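Probable enoyl-CoA hydratase/isomerase (Pseudomonas aeruginosa PAO1, PDB 5YLO) probably isomerises unsaturated fatty acyl-CoA thioesters as a Delta3,Delta2-enoyl-CoA isomerase of the crotonase family, with a likely part in unsaturated fatty acid metabolism. Local coordinates at residues 68-73 and 81-86; 91-96 and 119-124; 175-178 and 184-187; 13-18 and 197-202. All blocks are in the same frame, centred on the assembly; numbering follows the deposited sequence.

Interaction 2 is the deepest of the four, its centre about 5 Å from that of the chain. There, sulfur and aliphatic groups join helix 85-97 to the link between helix 114-120 and strand 124-128. Interaction 1 uses the beginning of that same helix but lies at the surface, where a tyrosine-carboxylate hydrogen bond accompanies aromatic packing. Interactions 3 and 4 have no hydrogen bond; aliphatic groups rest on side chains and backbone. The former is a surface contact beside the strand outermost within this chain, 184-186, the latter a buried one against helix 191-204, which comes next in the chain. Interactions 2 and 4 touch through Phe-124, packed on Phe-198 and Leu-202, and both reach the third subunit.

Interaction 1: 68-73 and 81-86; sequences LAEWAA and ESYGWT
Trp-71, on the helical segment 68-73, and Tyr-83, in the loop leading into the next helix, bring their CA atoms to 7.9 Å, and side chains from both segments meet between the backbones. The polar link is one hydrogen bond: Tyr-83 OH donates to Glu-70 OE1 at 2.7 Å. OE1 receives it on its anti lone pair, the one facing away from the other carboxylate oxygen, and lies at the edge of the phenol, close to the ring plane. The carboxylate itself is turned almost perpendicular to that ring, with 84° between the planes. Glu-70 reaches this place as an extended chain, CG being anti to the backbone N (chi1 174°), and its CG passes 3.3 Å from Tyr-83 OH. A second donor, the backbone N of Ile-31, also bonds to OE1, so two groups grip this oxygen and tie the helix to the start of helix 31-46. Next along the helix, Trp-71 meets the other side of the phenol: its CD1 is 3.8 Å from Tyr-83 CE2, which comes in at the indole edge, and the two side chains run roughly at right angles. Trp-85 CB sits 3.4 Å above one face of the Tyr-83 ring, displaced toward its rim. Gly-84, between the two aromatics, is the N-cap of helix 85-97. The arrangement closes a helix-loop-helix connection on the outside of the crotonase fold, immediately after the CAGAD sequence that in this family is associated with the oxyanion hole.

Interaction 2: 91-96 and 119-124; sequences ALMGRL and ALCCDF
Cys-121 SG comes up against Met-93 twice, 3.5 Å from the backbone atom Met-93 O and 3.7 Å from the thioether sulfur, Met-93 SD. The methionine chain bends at chi2 (-62°), which folds SD back toward the cysteine rather than letting it run straight out from the helix. One turn further on, Leu-96 takes the other part of the same residue: its CD2 methyl lies 3.7 Å from Cys-121 CB. That methyl also meets the next cysteine, with Leu-96 CD2 to Cys-122 SG at 4.0 Å, so a single branch spans two neighbouring residues. The backbones are close as well, the CA atoms of Leu-96 and Cys-121 being 5.9 Å apart. Segment 119-124 closes a beta-beta-alpha turn of the crotonase fold: strand 103-107, short strand 111-112 of the second sheet and helix 114-120 lead into strand 124-128, parallel to 103-107. Its turn is held by Arg-125, whose NH1 bonds to both Ala-119 O and Cys-122 O. Asp-123 is buried yet well matched in charge, forming salt bridges to Lys-214 and to Lys-162 of the third subunit, which would probably keep it ionised. On the helix side, Met-93 packs against Leu-118 and, across the trimer interface, against Leu-229 of the second subunit; a glycerol molecule, probably from the crystallisation liquor, lies about 3 Å from its side chain.

Interaction 3: 175-178 and 184-187; sequences RALG and EVVA
Leu-177 and Glu-184 are the closest backbone pair, their CA atoms 6.5 Å apart, where the helical segment 175-178 lies against the short strand 184-186 with only five residues linking the two segments. No hydrogen bond joins them; the contact is made by one leucine laid against the strand. Leu-177 points toward the strand, and CG stands anti to the backbone N (chi1 -170°), which carries the isopropyl end of the side chain across to it. The inner part of the side chain does most of the apolar work: Leu-177 CB is 3.6 Å from Val-185 CG2, and Leu-177 CG is 3.7 Å from the same methyl. The Val-185 branch used is CG2, which lies beside its own backbone N, with CG1 in the anti position. Farther out, the Leu-177 CD2 methyl rests against the strand backbone, 3.7 Å from Glu-184 N and 4.0 Å from Glu-184 CA, while the Glu-184 side chain leaves in the other direction. Leu-177 also touches Val-182 in the connecting loop. On the helix, Arg-175 pairs with Glu-169 and makes a cation-pi contact with Trp-171. The strand in turn is backbone-bonded to Ala-127 of strand 124-128, and Val-186 packs on helix 191-204. The contact is thus a compact helix-loop-strand unit, lying at the surface where strand 184-186 forms the outermost parallel strand of the crotonase sheet within this chain.

Interaction 4: 13-18 and 197-202; sequences AGIAWL and AFAARL
Ile-15 is the residue of segment 13-18 that meets helix 191-204, and the chain arrives at it through Ala-13 and Gly-14. Both of these have positive phi, 57° and 81°, the backbone of a type I' turn, and they form the two-residue loop of the hairpin between strands 7-12 and 15-20. Strand 15-20 then begins, and Ile-15 faces the helix, its CA 6.8 Å from that of Ala-199. With CG1 beside the backbone N (chi1 -55°) and the chain extended beyond it, the CD1 methyl settles on the peptide joining Ala-199 to Ala-200: Ile-15 CD1 is 3.6 Å from Ala-199 C and equally 3.6 Å from Ala-200 N. The same methyl touches Ala-199 CB at 3.7 Å, and the other branch, Ile-15 CG2, comes to 3.9 Å from that CB. Ala-200 is a lesser partner, its CB 4.3 Å from Ile-15 CD1. The small alanines let the isoleucine lie directly against the helix backbone. Ala-16, next in line, packs instead on Cys-44 of helix 31-46. Trp-17 leans on Val-54 and makes a cation-pi contact with Arg-10 of the paired strand, whereas Leu-18 again meets helix 31-46. Strand 15-20 therefore runs between antiparallel 7-12 and parallel 52-56, sending Ile-15 to helix 191-204 and its alternate residues to helix 31-46; Val-54 of strand 52-56 touches both Ile-15 and Ala-199, and farther along helix 191-204 Leu-202 packs on Phe-166 of the third subunit.

Interaction 1: 68-73 and 81-86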
loop_
_atom_site.group_PDB
_atom_site.type_symbol
_atom_site.label_atom_id
_atom_site.label_comp_id
_atom_site.label_asym_id
_atom_site.label_seq_id
_atom_site.Cartn_x
_atom_site.Cartn_y
_atom_site.Cartn_z
ATOM N N LEU A 68 14.723 17.752 23.914
ATOM C CA LEU A 68 15.633 18.796 23.459
ATOM C C LEU A 68 16.527 19.294 24.588
ATOM O O LEU A 68 17.664 19.707 24.335
ATOM C CB LEU A 68 14.848 19.962 22.854
ATOM C CG LEU A 68 13.907 19.683 21.676
ATOM C CD1 LEU A 68 14.502 18.653 20.719
ATOM C CD2 LEU A 68 12.516 19.260 22.151
ATOM N N ALA A 69 16.039 19.261 25.830
ATOM C CA ALA A 69 16.848 19.712 26.958
ATOM C C ALA A 69 18.068 18.820 27.149
ATOM O O ALA A 69 19.181 19.309 27.381
ATOM C CB ALA A 69 16.000 19.749 28.230
ATOM N N GLU A 70 17.876 17.501 27.059
ATOM C CA GLU A 70 19.007 16.583 27.157
ATOM C C GLU A 70 19.987 16.795 26.013
ATOM O O GLU A 70 21.208 16.775 26.215
ATOM C CB GLU A 70 18.513 15.139 27.171
ATOM C CG GLU A 70 19.632 14.119 27.135
ATOM C CD GLU A 70 19.133 12.704 27.304
ATOM O OE1 GLU A 70 18.864 12.036 26.284
ATOM O OE2 GLU A 70 18.998 12.264 28.464
ATOM N N TRP A 71 19.470 16.993 24.799
ATOM C CA TRP A 71 20.336 17.295 23.665
ATOM C C TRP A 71 21.062 18.618 23.865
ATOM O O TRP A 71 22.222 18.763 23.464
ATOM C CB TRP A 71 19.517 17.326 22.377
ATOM C CG TRP A 71 20.294 17.803 21.192
ATOM C CD1 TRP A 71 21.093 17.052 20.383
ATOM C CD2 TRP A 71 20.348 19.142 20.683
ATOM N NE1 TRP A 71 21.642 17.839 19.399
ATOM C CE2 TRP A 71 21.201 19.126 19.561
ATOM C CE3 TRP A 71 19.760 20.351 21.066
ATOM C CZ2 TRP A 71 21.480 20.271 18.818
ATOM C CZ3 TRP A 71 20.038 21.488 20.326
ATOM C CH2 TRP A 71 20.890 21.440 19.215
ATOM N N ALA A 72 20.392 19.598 24.476
ATOM C CA ALA A 72 21.024 20.893 24.701
ATOM C C ALA A 72 22.207 20.771 25.651
ATOM O O ALA A 72 23.263 21.368 25.417
ATOM C CB ALA A 72 20.003 21.894 25.241
ATOM N N ALA A 73 22.053 19.990 26.725
ATOM C CA ALA A 73 23.138 19.827 27.688
ATOM C C ALA A 73 24.371 19.212 27.037
ATOM O O ALA A 73 25.500 19.645 27.296
ATOM C CB ALA A 73 22.667 18.976 28.867
ATOM N N GLU A 81 29.330 14.737 20.227
ATOM C CA GLU A 81 29.579 13.578 19.379
ATOM C C GLU A 81 29.387 12.278 20.152
ATOM O O GLU A 81 28.922 11.281 19.589
ATOM C CB GLU A 81 30.987 13.648 18.788
ATOM C CG GLU A 81 31.189 14.765 17.770
ATOM C CD GLU A 81 32.503 14.641 17.018
ATOM O OE1 GLU A 81 33.424 13.972 17.531
ATOM O OE2 GLU A 81 32.614 15.205 15.910
ATOM N N SER A 82 29.733 12.270 21.440
ATOM C CA SER A 82 29.542 11.093 22.279
ATOM C C SER A 82 28.089 10.881 22.681
ATOM O O SER A 82 27.759 9.812 23.207
ATOM C CB SER A 82 30.413 11.194 23.534
ATOM O OG SER A 82 30.107 10.162 24.453
ATOM N N TYR A 83 27.225 11.866 22.452
ATOM C CA TYR A 83 25.800 11.708 22.710
ATOM C C TYR A 83 25.245 10.571 21.863
ATOM O O TYR A 83 25.290 10.624 20.630
ATOM C CB TYR A 83 25.076 13.017 22.401
ATOM C CG TYR A 83 23.628 13.061 22.825
ATOM C CD1 TYR A 83 23.187 12.376 23.949
ATOM C CD2 TYR A 83 22.698 13.789 22.095
ATOM C CE1 TYR A 83 21.859 12.420 24.335
ATOM C CE2 TYR A 83 21.372 13.836 22.470
ATOM C CZ TYR A 83 20.958 13.151 23.592
ATOM O OH TYR A 83 19.636 13.196 23.967
ATOM N N GLY A 84 24.730 9.537 22.523
ATOM C CA GLY A 84 24.294 8.350 21.816
ATOM C C GLY A 84 22.792 8.186 21.723
ATOM O O GLY A 84 22.283 7.065 21.817
ATOM N N TRP A 85 22.071 9.291 21.526
ATOM C CA TRP A 85 20.613 9.221 21.488
ATOM C C TRP A 85 20.127 8.486 20.245
ATOM O O TRP A 85 19.277 7.592 20.335
ATOM C CB TRP A 85 20.011 10.625 21.547
ATOM C CG TRP A 85 18.514 10.610 21.552
ATOM C CD1 TRP A 85 17.696 10.599 22.644
ATOM C CD2 TRP A 85 17.653 10.585 20.406
ATOM N NE1 TRP A 85 16.380 10.575 22.251
ATOM C CE2 TRP A 85 16.327 10.564 20.881
ATOM C CE3 TRP A 85 17.876 10.580 19.026
ATOM C CZ2 TRP A 85 15.229 10.538 20.024
ATOM C CZ3 TRP A 85 16.785 10.554 18.177
ATOM C CH2 TRP A 85 15.478 10.535 18.679
ATOM N N THR A 86 20.644 8.864 19.071
ATOM C CA THR A 86 20.222 8.219 17.830
ATOM C C THR A 86 20.448 6.715 17.890
ATOM O O THR A 86 19.595 5.931 17.457
ATOM C CB THR A 86 20.965 8.829 16.639
ATOM O OG1 THR A 86 20.552 10.191 16.459
ATOM C CG2 THR A 86 20.681 8.047 15.364
#

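Interaction 2: 91-96 and 119-124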
loop_
_atom_site.group_PDB
_atom_site.type_symbol
_atom_site.label_atom_id
_atom_site.label_comp_id
_atom_site.label_asym_id
_atom_site.label_seq_id
_atom_site.Cartn_x
_atom_site.Cartn_y
_atom_site.Cartn_z
ATOM N N ALA A 91 17.888 1.381 18.028
ATOM C CA ALA A 91 17.822 0.039 18.593
ATOM C C ALA A 91 16.439 -0.242 19.167
ATOM O O ALA A 91 15.933 -1.365 19.061
ATOM C CB ALA A 91 18.897 -0.142 19.663
ATOM N N LEU A 92 15.807 0.773 19.763
ATOM C CA LEU A 92 14.477 0.592 20.337
ATOM C C LEU A 92 13.423 0.418 19.249
ATOM O O LEU A 92 12.560 -0.462 19.344
ATOM C CB LEU A 92 14.128 1.778 21.236
ATOM C CG LEU A 92 12.669 1.889 21.688
ATOM C CD1 LEU A 92 12.288 0.734 22.601
ATOM C CD2 LEU A 92 12.421 3.224 22.371
ATOM N N MET A 93 13.473 1.255 18.209
ATOM C CA MET A 93 12.486 1.159 17.136
ATOM C C MET A 93 12.539 -0.205 16.461
ATOM O O MET A 93 11.496 -0.788 16.141
ATOM C CB MET A 93 12.711 2.268 16.110
ATOM C CG MET A 93 12.608 3.665 16.677
ATOM S SD MET A 93 10.972 4.011 17.342
ATOM C CE MET A 93 11.167 5.734 17.787
ATOM N N GLY A 94 13.745 -0.733 16.246
ATOM C CA GLY A 94 13.874 -2.011 15.568
ATOM C C GLY A 94 13.280 -3.172 16.344
ATOM O O GLY A 94 12.633 -4.047 15.762
ATOM N N ARG A 95 13.577 -3.221 17.645
ATOM C CA ARG A 95 13.075 -4.270 18.543
ATOM C C ARG A 95 11.556 -4.259 18.751
ATOM O O ARG A 95 10.912 -5.308 18.724
ATOM C CB ARG A 95 13.786 -4.195 19.896
ATOM C CG ARG A 95 13.281 -5.199 20.919
ATOM C CD ARG A 95 14.044 -5.087 22.228
ATOM N NE ARG A 95 15.465 -5.374 22.059
ATOM C CZ ARG A 95 16.001 -6.585 22.170
ATOM N NH1 ARG A 95 17.306 -6.753 21.998
ATOM N NH2 ARG A 95 15.234 -7.628 22.451
ATOM N N LEU A 96 10.993 -3.072 18.958
ATOM C CA LEU A 96 9.552 -2.916 19.128
ATOM C C LEU A 96 8.814 -3.314 17.857
ATOM O O LEU A 96 7.782 -3.990 17.910
ATOM C CB LEU A 96 9.208 -1.478 19.514
ATOM C CG LEU A 96 7.718 -1.208 19.733
ATOM C CD1 LEU A 96 7.180 -2.067 20.869
ATOM C CD2 LEU A 96 7.476 0.269 20.006
ATOM N N ALA A 119 4.804 4.865 18.105
ATOM C CA ALA A 119 3.494 4.248 17.922
ATOM C C ALA A 119 3.411 3.474 16.611
ATOM O O ALA A 119 2.705 2.463 16.533
ATOM C CB ALA A 119 2.401 5.315 17.983
ATOM N N LEU A 120 4.128 3.924 15.579
ATOM C CA LEU A 120 4.100 3.242 14.290
ATOM C C LEU A 120 4.784 1.883 14.337
ATOM O O LEU A 120 4.461 1.012 13.520
ATOM C CB LEU A 120 4.747 4.123 13.223
ATOM C CG LEU A 120 4.129 5.516 13.098
ATOM C CD1 LEU A 120 4.872 6.363 12.075
ATOM C CD2 LEU A 120 2.649 5.414 12.755
ATOM N N CYS A 121 5.714 1.681 15.270
ATOM C CA CYS A 121 6.352 0.384 15.450
ATOM C C CYS A 121 5.438 -0.632 16.116
ATOM O O CYS A 121 5.760 -1.826 16.119
ATOM C CB CYS A 121 7.636 0.533 16.270
ATOM S SG CYS A 121 8.926 1.524 15.466
ATOM N N CYS A 122 4.315 -0.194 16.672
ATOM C CA CYS A 122 3.360 -1.122 17.247
ATOM C C CYS A 122 2.456 -1.691 16.159
ATOM O O CYS A 122 2.279 -1.103 15.088
ATOM C CB CYS A 122 2.527 -0.433 18.327
ATOM S SG CYS A 122 3.501 0.209 19.708
ATOM N N ASP A 123 1.885 -2.863 16.444
ATOM C CA ASP A 123 1.012 -3.515 15.472
ATOM C C ASP A 123 -0.303 -2.764 15.322
ATOM O O ASP A 123 -0.830 -2.640 14.210
ATOM C CB ASP A 123 0.756 -4.966 15.884
ATOM C CG ASP A 123 2.016 -5.805 15.864
ATOM O OD1 ASP A 123 2.892 -5.523 15.020
ATOM O OD2 ASP A 123 2.135 -6.736 16.688
ATOM N N PHE A 124 -0.845 -2.254 16.422
ATOM C CA PHE A 124 -2.136 -1.591 16.415
ATOM C C PHE A 124 -2.014 -0.220 17.061
ATOM O O PHE A 124 -1.123 0.022 17.880
ATOM C CB PHE A 124 -3.185 -2.429 17.150
ATOM C CG PHE A 124 -3.345 -3.815 16.593
ATOM C CD1 PHE A 124 -4.178 -4.047 15.512
ATOM C CD2 PHE A 124 -2.663 -4.885 17.149
ATOM C CE1 PHE A 124 -4.327 -5.321 14.996
ATOM C CE2 PHE A 124 -2.811 -6.161 16.638
ATOM C CZ PHE A 124 -3.644 -6.379 15.560
#

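Interaction 3: 175-178 and 184-187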
loop_
_atom_site.group_PDB
_atom_site.type_symbol
_atom_site.label_atom_id
_atom_site.label_comp_id
_atom_site.label_asym_id
_atom_site.label_seq_id
_atom_site.Cartn_x
_atom_site.Cartn_y
_atom_site.Cartn_z
ATOM N N ARG A 175 -8.650 12.677 11.294
ATOM C CA ARG A 175 -7.914 12.643 10.035
ATOM C C ARG A 175 -6.923 11.488 10.011
ATOM O O ARG A 175 -6.756 10.827 8.980
ATOM C CB ARG A 175 -7.194 13.971 9.798
ATOM C CG ARG A 175 -6.481 14.034 8.457
ATOM C CD ARG A 175 -5.833 15.384 8.208
ATOM N NE ARG A 175 -5.266 15.454 6.865
ATOM C CZ ARG A 175 -4.621 16.508 6.379
ATOM N NH1 ARG A 175 -4.456 17.588 7.130
ATOM N NH2 ARG A 175 -4.139 16.482 5.144
ATOM N N ALA A 176 -6.256 11.231 11.139
ATOM C CA ALA A 176 -5.362 10.081 11.221
ATOM C C ALA A 176 -6.127 8.780 11.024
ATOM O O ALA A 176 -5.637 7.854 10.367
ATOM C CB ALA A 176 -4.633 10.078 12.565
ATOM N N LEU A 177 -7.337 8.697 11.584
ATOM C CA LEU A 177 -8.168 7.514 11.398
ATOM C C LEU A 177 -8.537 7.327 9.932
ATOM O O LEU A 177 -8.459 6.212 9.402
ATOM C CB LEU A 177 -9.423 7.626 12.267
ATOM C CG LEU A 177 -10.371 6.435 12.453
ATOM C CD1 LEU A 177 -11.412 6.361 11.344
ATOM C CD2 LEU A 177 -9.586 5.135 12.548
ATOM N N GLY A 178 -8.934 8.408 9.258
ATOM C CA GLY A 178 -9.367 8.293 7.877
ATOM C C GLY A 178 -8.236 8.011 6.910
ATOM O O GLY A 178 -8.449 7.377 5.873
ATOM N N GLU A 184 -8.197 2.856 15.134
ATOM C CA GLU A 184 -9.396 3.032 15.935
ATOM C C GLU A 184 -9.283 4.323 16.731
ATOM O O GLU A 184 -8.195 4.702 17.171
ATOM C CB GLU A 184 -9.605 1.834 16.869
ATOM C CG GLU A 184 -10.891 1.859 17.666
ATOM C CD GLU A 184 -11.080 0.595 18.480
ATOM O OE1 GLU A 184 -10.394 -0.410 18.193
ATOM O OE2 GLU A 184 -11.913 0.610 19.408
ATOM N N VAL A 185 -10.417 4.996 16.909
ATOM C CA VAL A 185 -10.488 6.243 17.661
ATOM C C VAL A 185 -11.620 6.136 18.672
ATOM O O VAL A 185 -12.750 5.787 18.311
ATOM C CB VAL A 185 -10.700 7.461 16.742
ATOM C CG1 VAL A 185 -10.984 8.707 17.570
ATOM C CG2 VAL A 185 -9.481 7.677 15.866
ATOM N N VAL A 186 -11.313 6.431 19.935
ATOM C CA VAL A 186 -12.294 6.419 21.010
ATOM C C VAL A 186 -12.169 7.718 21.795
ATOM O O VAL A 186 -11.190 8.457 21.672
ATOM C CB VAL A 186 -12.121 5.208 21.952
ATOM C CG1 VAL A 186 -12.273 3.904 21.185
ATOM C CG2 VAL A 186 -10.770 5.267 22.639
ATOM N N ALA A 187 -13.185 7.992 22.608
ATOM C CA ALA A 187 -13.129 9.132 23.511
ATOM C C ALA A 187 -12.040 8.919 24.557
ATOM O O ALA A 187 -11.764 7.792 24.978
ATOM C CB ALA A 187 -14.483 9.346 24.186
#

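Interaction 4: 13-18 and 197-202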
loop_
_atom_site.group_PDB
_atom_site.type_symbol
_atom_site.label_atom_id
_atom_site.label_comp_id
_atom_site.label_asym_id
_atom_site.label_seq_id
_atom_site.Cartn_x
_atom_site.Cartn_y
_atom_site.Cartn_z
ATOM N N ALA A 13 -3.099 -9.978 33.848
ATOM C CA ALA A 13 -3.846 -10.954 33.049
ATOM C C ALA A 13 -3.213 -11.178 31.678
ATOM O O ALA A 13 -3.904 -11.266 30.661
ATOM C CB ALA A 13 -5.312 -10.538 32.903
ATOM N N GLY A 14 -1.887 -11.275 31.647
ATOM C CA GLY A 14 -1.186 -11.504 30.402
ATOM C C GLY A 14 -0.965 -10.277 29.550
ATOM O O GLY A 14 -0.477 -10.407 28.421
ATOM N N ILE A 15 -1.308 -9.092 30.046
ATOM C CA ILE A 15 -1.110 -7.841 29.324
ATOM C C ILE A 15 -0.075 -7.022 30.080
ATOM O O ILE A 15 -0.286 -6.666 31.247
ATOM C CB ILE A 15 -2.423 -7.056 29.169
ATOM C CG1 ILE A 15 -3.494 -7.918 28.497
ATOM C CG2 ILE A 15 -2.189 -5.784 28.368
ATOM C CD1 ILE A 15 -4.853 -7.248 28.412
ATOM N N ALA A 16 1.040 -6.724 29.420
ATOM C CA ALA A 16 2.091 -5.889 29.987
ATOM C C ALA A 16 1.868 -4.447 29.547
ATOM O O ALA A 16 1.931 -4.142 28.351
ATOM C CB ALA A 16 3.473 -6.375 29.555
ATOM N N TRP A 17 1.610 -3.568 30.510
ATOM C CA TRP A 17 1.387 -2.153 30.244
ATOM C C TRP A 17 2.696 -1.401 30.449
ATOM O O TRP A 17 3.234 -1.375 31.560
ATOM C CB TRP A 17 0.294 -1.590 31.154
ATOM C CG TRP A 17 -1.042 -2.249 30.982
ATOM C CD1 TRP A 17 -1.383 -3.518 31.354
ATOM C CD2 TRP A 17 -2.222 -1.668 30.410
ATOM N NE1 TRP A 17 -2.698 -3.765 31.041
ATOM C CE2 TRP A 17 -3.236 -2.645 30.462
ATOM C CE3 TRP A 17 -2.518 -0.419 29.858
ATOM C CZ2 TRP A 17 -4.523 -2.413 29.983
ATOM C CZ3 TRP A 17 -3.798 -0.191 29.383
ATOM C CH2 TRP A 17 -4.784 -1.182 29.449
ATOM N N LEU A 18 3.206 -0.801 29.379
ATOM C CA LEU A 18 4.421 0.005 29.424
ATOM C C LEU A 18 4.020 1.446 29.146
ATOM O O LEU A 18 3.688 1.794 28.008
ATOM C CB LEU A 18 5.451 -0.488 28.411
ATOM C CG LEU A 18 5.657 -2.004 28.352
ATOM C CD1 LEU A 18 6.757 -2.371 27.373
ATOM C CD2 LEU A 18 5.957 -2.563 29.730
ATOM N N ALA A 197 -9.718 -3.879 26.633
ATOM C CA ALA A 197 -10.583 -4.863 25.992
ATOM C C ALA A 197 -9.950 -5.402 24.717
ATOM O O ALA A 197 -10.009 -6.609 24.449
ATOM C CB ALA A 197 -11.951 -4.247 25.697
ATOM N N PHE A 198 -9.334 -4.526 23.921
ATOM C CA PHE A 198 -8.690 -4.975 22.692
ATOM C C PHE A 198 -7.480 -5.850 22.999
ATOM O O PHE A 198 -7.308 -6.923 22.408
ATOM C CB PHE A 198 -8.293 -3.772 21.833
ATOM C CG PHE A 198 -7.626 -4.146 20.539
ATOM C CD1 PHE A 198 -8.311 -4.869 19.574
ATOM C CD2 PHE A 198 -6.317 -3.768 20.283
ATOM C CE1 PHE A 198 -7.701 -5.217 18.381
ATOM C CE2 PHE A 198 -5.700 -4.111 19.090
ATOM C CZ PHE A 198 -6.395 -4.837 18.139
ATOM N N ALA A 199 -6.636 -5.415 23.936
ATOM C CA ALA A 199 -5.484 -6.216 24.326
ATOM C C ALA A 199 -5.887 -7.510 25.017
ATOM O O ALA A 199 -5.102 -8.464 25.025
ATOM C CB ALA A 199 -4.559 -5.404 25.233
ATOM N N ALA A 200 -7.097 -7.576 25.577
ATOM C CA ALA A 200 -7.526 -8.794 26.256
ATOM C C ALA A 200 -7.823 -9.911 25.265
ATOM O O ALA A 200 -7.429 -11.062 25.484
ATOM C CB ALA A 200 -8.752 -8.518 27.122
ATOM N N ARG A 201 -8.531 -9.598 24.176
ATOM C CA ARG A 201 -8.830 -10.628 23.187
ATOM C C ARG A 201 -7.595 -10.997 22.378
ATOM O O ARG A 201 -7.475 -12.140 21.920
ATOM C CB ARG A 201 -9.972 -10.174 22.276
ATOM C CG ARG A 201 -9.820 -8.776 21.713
ATOM C CD ARG A 201 -11.086 -8.338 20.991
ATOM N NE ARG A 201 -11.553 -9.347 20.045
ATOM C CZ ARG A 201 -12.420 -9.111 19.064
ATOM N NH1 ARG A 201 -12.911 -7.891 18.888
ATOM N NH2 ARG A 201 -12.788 -10.092 18.252
ATOM N N LEU A 202 -6.665 -10.055 22.197
ATOM C CA LEU A 202 -5.358 -10.412 21.659
ATOM C C LEU A 202 -4.625 -11.356 22.603
ATOM O O LEU A 202 -4.019 -12.342 22.166
ATOM C CB LEU A 202 -4.523 -9.155 21.412
ATOM C CG LEU A 202 -4.796 -8.338 20.150
ATOM C CD1 LEU A 202 -3.958 -7.073 20.166
ATOM C CD2 LEU A 202 -4.496 -9.160 18.910
#